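Local atomic coordinates of TarM (Staphylococcus aureus subsp. aureus 21178, PDB entry 4X7R), a protein that belongs to the GT-B clan of glycosyltransferases, pairing two Rossmann-like domains with a long antiparallel beta-sheet inserted in the first. Residues 73-77 and 193-197; 217-223 and 239-245. The protein carries 1 engineered substitution. All blocks are in the same frame, centred on the assembly; numbering follows the deposited sequence.

Contact 1: 73-77 and 193-197; sequences FKQIS and VLVNK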
loop_
_atom_site.group_PDB
_atom_site.type_symbol
_atom_site.label_atom_id
_atom_site.label_comp_id
_atom_site.label_asym_id
_atom_site.label_seq_id
_atom_site.Cartn_x
_atom_site.Cartn_y
_atom_site.Cartn_z
ATOM N N PHE A 73 -1.862 8.137 -20.796
ATOM C CA PHE A 73 -1.801 9.335 -21.634
ATOM C C PHE A 73 -0.369 9.679 -22.019
ATOM O O PHE A 73 -0.153 10.244 -23.086
ATOM C CB PHE A 73 -2.482 10.525 -20.937
ATOM C CG PHE A 73 -3.962 10.323 -20.724
ATOM C CD1 PHE A 73 -4.842 10.321 -21.803
ATOM C CD2 PHE A 73 -4.471 10.096 -19.454
ATOM C CE1 PHE A 73 -6.213 10.158 -21.604
ATOM C CE2 PHE A 73 -5.839 9.912 -19.257
ATOM C CZ PHE A 73 -6.700 9.947 -20.334
ATOM N N LYS A 74 0.613 9.333 -21.150
ATOM C CA LYS A 74 2.034 9.558 -21.413
ATOM C C LYS A 74 2.469 8.716 -22.617
ATOM O O LYS A 74 3.174 9.219 -23.480
ATOM C CB LYS A 74 2.862 9.213 -20.166
ATOM C CG LYS A 74 4.370 9.431 -20.286
ATOM C CD LYS A 74 4.987 9.208 -18.923
ATOM C CE LYS A 74 6.480 9.347 -18.925
ATOM N NZ LYS A 74 6.984 9.641 -17.560
ATOM N N GLN A 75 2.024 7.442 -22.672
ATOM C CA GLN A 75 2.315 6.497 -23.751
ATOM C C GLN A 75 1.726 6.962 -25.065
ATOM O O GLN A 75 2.414 6.881 -26.073
ATOM C CB GLN A 75 1.850 5.098 -23.387
ATOM C CG GLN A 75 2.822 4.356 -22.463
ATOM C CD GLN A 75 2.220 3.167 -21.714
ATOM O OE1 GLN A 75 1.064 2.750 -21.920
ATOM N NE2 GLN A 75 3.002 2.609 -20.799
ATOM N N ILE A 76 0.499 7.519 -25.066
ATOM C CA ILE A 76 -0.136 8.092 -26.272
ATOM C C ILE A 76 0.709 9.285 -26.745
ATOM O O ILE A 76 1.040 9.373 -27.914
ATOM C CB ILE A 76 -1.624 8.476 -26.021
ATOM C CG1 ILE A 76 -2.483 7.208 -25.793
ATOM C CG2 ILE A 76 -2.199 9.296 -27.182
ATOM C CD1 ILE A 76 -3.747 7.452 -24.930
ATOM N N SER A 77 1.124 10.147 -25.803
ATOM C CA SER A 77 1.948 11.326 -26.061
ATOM C C SER A 77 3.304 10.974 -26.668
ATOM O O SER A 77 3.727 11.640 -27.600
ATOM C CB SER A 77 2.139 12.118 -24.773
ATOM O OG SER A 77 2.767 13.360 -25.037
ATOM N N VAL A 193 -6.087 17.313 -20.915
ATOM C CA VAL A 193 -5.302 16.268 -21.534
ATOM C C VAL A 193 -5.031 16.783 -22.944
ATOM O O VAL A 193 -5.907 16.749 -23.816
ATOM C CB VAL A 193 -5.998 14.875 -21.477
ATOM C CG1 VAL A 193 -5.133 13.799 -22.129
ATOM C CG2 VAL A 193 -6.328 14.488 -20.040
ATOM N N LEU A 194 -3.829 17.341 -23.121
ATOM C CA LEU A 194 -3.350 17.949 -24.374
ATOM C C LEU A 194 -3.409 16.991 -25.523
ATOM O O LEU A 194 -3.817 17.405 -26.595
ATOM C CB LEU A 194 -1.925 18.491 -24.211
ATOM C CG LEU A 194 -1.768 19.781 -23.414
ATOM C CD1 LEU A 194 -1.805 19.543 -21.897
ATOM C CD2 LEU A 194 -0.468 20.423 -23.744
ATOM N N VAL A 195 -3.070 15.693 -25.286
ATOM C CA VAL A 195 -3.035 14.633 -26.311
ATOM C C VAL A 195 -4.337 14.323 -27.032
ATOM O O VAL A 195 -4.280 14.023 -28.220
ATOM C CB VAL A 195 -2.218 13.373 -25.933
ATOM C CG1 VAL A 195 -0.787 13.756 -25.642
ATOM C CG2 VAL A 195 -2.821 12.609 -24.751
ATOM N N ASN A 196 -5.495 14.416 -26.361
ATOM C CA ASN A 196 -6.787 14.181 -27.023
ATOM C C ASN A 196 -7.689 15.426 -27.012
ATOM O O ASN A 196 -8.860 15.328 -27.384
ATOM C CB ASN A 196 -7.505 12.951 -26.429
ATOM C CG ASN A 196 -7.846 13.016 -24.960
ATOM O OD1 ASN A 196 -7.590 14.003 -24.270
ATOM N ND2 ASN A 196 -8.444 11.946 -24.445
ATOM N N LYS A 197 -7.155 16.588 -26.563
ATOM C CA LYS A 197 -7.893 17.850 -26.462
ATOM C C LYS A 197 -9.145 17.735 -25.574
ATOM O O LYS A 197 -10.163 18.384 -25.842
ATOM C CB LYS A 197 -8.252 18.459 -27.848
ATOM C CG LYS A 197 -7.115 18.662 -28.866
ATOM C CD LYS A 197 -7.447 19.802 -29.906
ATOM C CE LYS A 197 -8.677 19.576 -30.799
ATOM N NZ LYS A 197 -8.797 20.584 -31.911
#

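Contact 2: 217-223 and 239-245; sequences DSKDSIM and HKNAQKY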
loop_
_atom_site.group_PDB
_atom_site.type_symbol
_atom_site.label_atom_id
_atom_site.label_comp_id
_atom_site.label_asym_id
_atom_site.label_seq_id
_atom_site.Cartn_x
_atom_site.Cartn_y
_atom_site.Cartn_z
ATOM N N ASP A 217 -17.256 -2.264 -21.968
ATOM C CA ASP A 217 -18.555 -2.499 -21.355
ATOM C C ASP A 217 -19.167 -3.862 -21.707
ATOM O O ASP A 217 -20.207 -3.958 -22.375
ATOM C CB ASP A 217 -19.519 -1.317 -21.552
ATOM C CG ASP A 217 -20.639 -1.344 -20.539
ATOM O OD1 ASP A 217 -20.566 -2.166 -19.588
ATOM O OD2 ASP A 217 -21.577 -0.535 -20.672
ATOM N N SER A 218 -18.530 -4.912 -21.177
ATOM C CA SER A 218 -18.898 -6.316 -21.354
ATOM C C SER A 218 -19.061 -6.974 -19.992
ATOM O O SER A 218 -18.298 -6.673 -19.074
ATOM C CB SER A 218 -17.804 -7.027 -22.150
ATOM O OG SER A 218 -17.824 -8.432 -21.980
ATOM N N LYS A 219 -20.010 -7.920 -19.880
ATOM C CA LYS A 219 -20.276 -8.722 -18.672
ATOM C C LYS A 219 -19.025 -9.532 -18.251
ATOM O O LYS A 219 -18.917 -9.964 -17.102
ATOM C CB LYS A 219 -21.478 -9.671 -18.909
ATOM C CG LYS A 219 -22.813 -8.950 -19.148
ATOM C CD LYS A 219 -23.752 -9.656 -20.153
ATOM C CE LYS A 219 -23.354 -9.527 -21.625
ATOM N NZ LYS A 219 -23.233 -8.114 -22.091
ATOM N N ASP A 220 -18.089 -9.737 -19.203
ATOM C CA ASP A 220 -16.822 -10.442 -19.009
ATOM C C ASP A 220 -15.790 -9.537 -18.329
ATOM O O ASP A 220 -14.815 -10.043 -17.782
ATOM C CB ASP A 220 -16.288 -10.970 -20.362
ATOM C CG ASP A 220 -17.086 -12.139 -20.946
ATOM O OD1 ASP A 220 -17.656 -12.919 -20.162
ATOM O OD2 ASP A 220 -17.133 -12.268 -22.200
ATOM N N SER A 221 -16.003 -8.205 -18.377
ATOM C CA SER A 221 -15.131 -7.204 -17.738
ATOM C C SER A 221 -15.531 -7.108 -16.270
ATOM O O SER A 221 -16.708 -6.884 -15.952
ATOM C CB SER A 221 -15.273 -5.847 -18.412
ATOM O OG SER A 221 -14.657 -5.792 -19.687
ATOM N N ILE A 222 -14.566 -7.337 -15.378
ATOM C CA ILE A 222 -14.814 -7.310 -13.929
ATOM C C ILE A 222 -13.897 -6.291 -13.267
ATOM O O ILE A 222 -12.671 -6.361 -13.422
ATOM C CB ILE A 222 -14.663 -8.725 -13.296
ATOM C CG1 ILE A 222 -15.671 -9.729 -13.920
ATOM C CG2 ILE A 222 -14.783 -8.663 -11.742
ATOM C CD1 ILE A 222 -15.171 -11.140 -14.028
ATOM N N MET A 223 -14.499 -5.343 -12.536
ATOM C CA MET A 223 -13.767 -4.337 -11.777
ATOM C C MET A 223 -13.838 -4.717 -10.312
ATOM O O MET A 223 -14.919 -5.015 -9.783
ATOM C CB MET A 223 -14.367 -2.941 -11.977
ATOM C CG MET A 223 -14.062 -2.365 -13.356
ATOM S SD MET A 223 -14.870 -0.766 -13.652
ATOM C CE MET A 223 -16.443 -1.319 -14.220
ATOM N N HIS A 239 -20.462 2.278 -17.182
ATOM C CA HIS A 239 -20.581 0.857 -17.579
ATOM C C HIS A 239 -21.947 0.308 -17.222
ATOM O O HIS A 239 -22.403 0.485 -16.096
ATOM C CB HIS A 239 -19.486 -0.033 -16.938
ATOM C CG HIS A 239 -18.088 0.281 -17.374
ATOM N ND1 HIS A 239 -17.268 1.114 -16.620
ATOM C CD2 HIS A 239 -17.379 -0.181 -18.431
ATOM C CE1 HIS A 239 -16.111 1.172 -17.268
ATOM N NE2 HIS A 239 -16.133 0.422 -18.371
ATOM N N LYS A 240 -22.603 -0.343 -18.187
ATOM C CA LYS A 240 -23.931 -0.934 -18.004
ATOM C C LYS A 240 -23.844 -2.455 -17.846
ATOM O O LYS A 240 -24.757 -3.064 -17.281
ATOM C CB LYS A 240 -24.841 -0.576 -19.195
ATOM C CG LYS A 240 -25.143 0.920 -19.303
ATOM C CD LYS A 240 -25.728 1.279 -20.659
ATOM C CE LYS A 240 -25.791 2.777 -20.886
ATOM N NZ LYS A 240 -24.445 3.381 -21.122
ATOM N N ASN A 241 -22.753 -3.072 -18.347
ATOM C CA ASN A 241 -22.581 -4.529 -18.308
ATOM C C ASN A 241 -21.429 -4.988 -17.447
ATOM O O ASN A 241 -21.527 -6.051 -16.843
ATOM C CB ASN A 241 -22.380 -5.069 -19.723
ATOM C CG ASN A 241 -23.453 -4.660 -20.674
ATOM O OD1 ASN A 241 -24.649 -4.839 -20.406
ATOM N ND2 ASN A 241 -23.028 -4.108 -21.804
ATOM N N ALA A 242 -20.311 -4.238 -17.449
ATOM C CA ALA A 242 -19.138 -4.588 -16.657
ATOM C C ALA A 242 -19.522 -4.734 -15.188
ATOM O O ALA A 242 -20.391 -4.005 -14.712
ATOM C CB ALA A 242 -18.058 -3.546 -16.826
ATOM N N GLN A 243 -18.937 -5.734 -14.506
ATOM C CA GLN A 243 -19.200 -6.008 -13.103
ATOM C C GLN A 243 -18.383 -5.108 -12.189
ATOM O O GLN A 243 -17.246 -4.711 -12.520
ATOM C CB GLN A 243 -18.941 -7.489 -12.780
ATOM C CG GLN A 243 -19.718 -8.431 -13.705
ATOM C CD GLN A 243 -19.529 -9.867 -13.352
ATOM O OE1 GLN A 243 -19.437 -10.228 -12.181
ATOM N NE2 GLN A 243 -19.517 -10.727 -14.362
ATOM N N LYS A 244 -18.974 -4.773 -11.029
ATOM C CA LYS A 244 -18.320 -3.912 -10.035
ATOM C C LYS A 244 -18.357 -4.535 -8.658
ATOM O O LYS A 244 -19.436 -4.852 -8.138
ATOM C CB LYS A 244 -18.925 -2.490 -10.007
ATOM C CG LYS A 244 -18.824 -1.726 -11.334
ATOM C CD LYS A 244 -19.469 -0.342 -11.247
ATOM C CE LYS A 244 -19.333 0.474 -12.530
ATOM N NZ LYS A 244 -19.829 1.872 -12.334
ATOM N N TYR A 245 -17.171 -4.682 -8.049
ATOM C CA TYR A 245 -17.021 -5.245 -6.700
ATOM C C TYR A 245 -16.143 -4.354 -5.894
ATOM O O TYR A 245 -15.202 -3.771 -6.425
ATOM C CB TYR A 245 -16.381 -6.663 -6.714
ATOM C CG TYR A 245 -17.209 -7.687 -7.451
ATOM C CD1 TYR A 245 -18.257 -8.350 -6.819
ATOM C CD2 TYR A 245 -17.006 -7.930 -8.805
ATOM C CE1 TYR A 245 -19.070 -9.244 -7.514
ATOM C CE2 TYR A 245 -17.796 -8.844 -9.503
ATOM C CZ TYR A 245 -18.835 -9.487 -8.856
ATOM O OH TYR A 245 -19.653 -10.339 -9.545
#

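Contact 1: 73-77 and 193-197
The loop that follows strand 187-193, the ninth of a ten-stranded antiparallel sheet, packs against helix 69-78, the last helix but one before that sheet begins. Val193, at the end of its strand, directs its CA-to-CB bond toward the helix and puts CG1 3.5 Å from CD1 of Phe73; a beta-branched residue suits a strand and offers a compact methyl to the ring, which also touches Leu206 and Tyr209 of helix 203-214. Val195 gives most. Its CG2 lies 3.9 Å from the backbone O of Phe73, 4.2 Å from CD1 of that ring and 4.2 Å from Ile76 CG2, while its CG1 meets Ser77 CB at 3.5 Å, so one branched side chain fills the space between residues one helical turn apart. Serine is small enough to let the valine approach, and its hydroxyl is engaged by Asp170. Asn196 closes the contact with ND2 4.0 Å from Phe73 CE1, a van der Waals approach, its OD1 making a weak hydrogen bond to Lys198 N. No hydrogen bond crosses between 73-77 and 193-197. The contact therefore rests mainly on van der Waals packing, which joins the loop between the last two strands of the antiparallel sheet to helix 69-78.

Contact 2: 217-223 and 239-245
Strands 221-225 and 243-247 are neighbours in the parallel sheet of a Rossmann-like domain, joined by a beta-alpha-beta crossover through helix 231-235. Their ladder consists of backbone hydrogen bonds from Gln243 N to Ser221 O (2.9 Å), Met223 N to Gln243 O (2.8 Å) and Tyr245 N to Met223 O (2.9 Å). Ahead of it, Asp217's carboxylate collects backbone amides: OD2 accepts from Lys240 N at 2.7 Å, and OD1 from Asn241 N at 2.7 Å and Ala242 N at 3.0 Å. A short acidic side chain suits these clustered donors, and Asn241 ND2 donates to Asp217 O at 2.9 Å. Gln243 is long enough for NE2 to reach Lys219 O at 2.9 Å and Phe491 O of helix 480-492, while its OE1 accepts from Tyr245 OH at 2.6 Å. Flexible Met223 lays CE over the His239 ring, 3.9 Å from its centroid, a CH-pi contact, and touches Ala242 CB at 3.8 Å. Side-chain hydrogen bonds thus tie the loops entering the strands, supplementing the ladder.

Overall arrangement
The two contacts follow one another along the chain, contact 1 closing before contact 2 opens, with helix 203-214 between them. Their centres are 25 Å apart and their nearest atoms about 13 Å, so they do not touch. Contact 2 lies within the seven-stranded parallel sheet, beside strand 3-7, whereas contact 1 sits where the ten-stranded antiparallel sheet leaves and rejoins the domain of the parallel sheet: helix 69-78 comes shortly before the insertion and strands 187-193 and 198-200 end it. Helix 203-214 bridges the two places, covering Phe73 and Val193 at contact 1 and then leading into 217-223. The chain thus goes out into the antiparallel sheet, returns, and resumes the parallel sheet at strand 221-225.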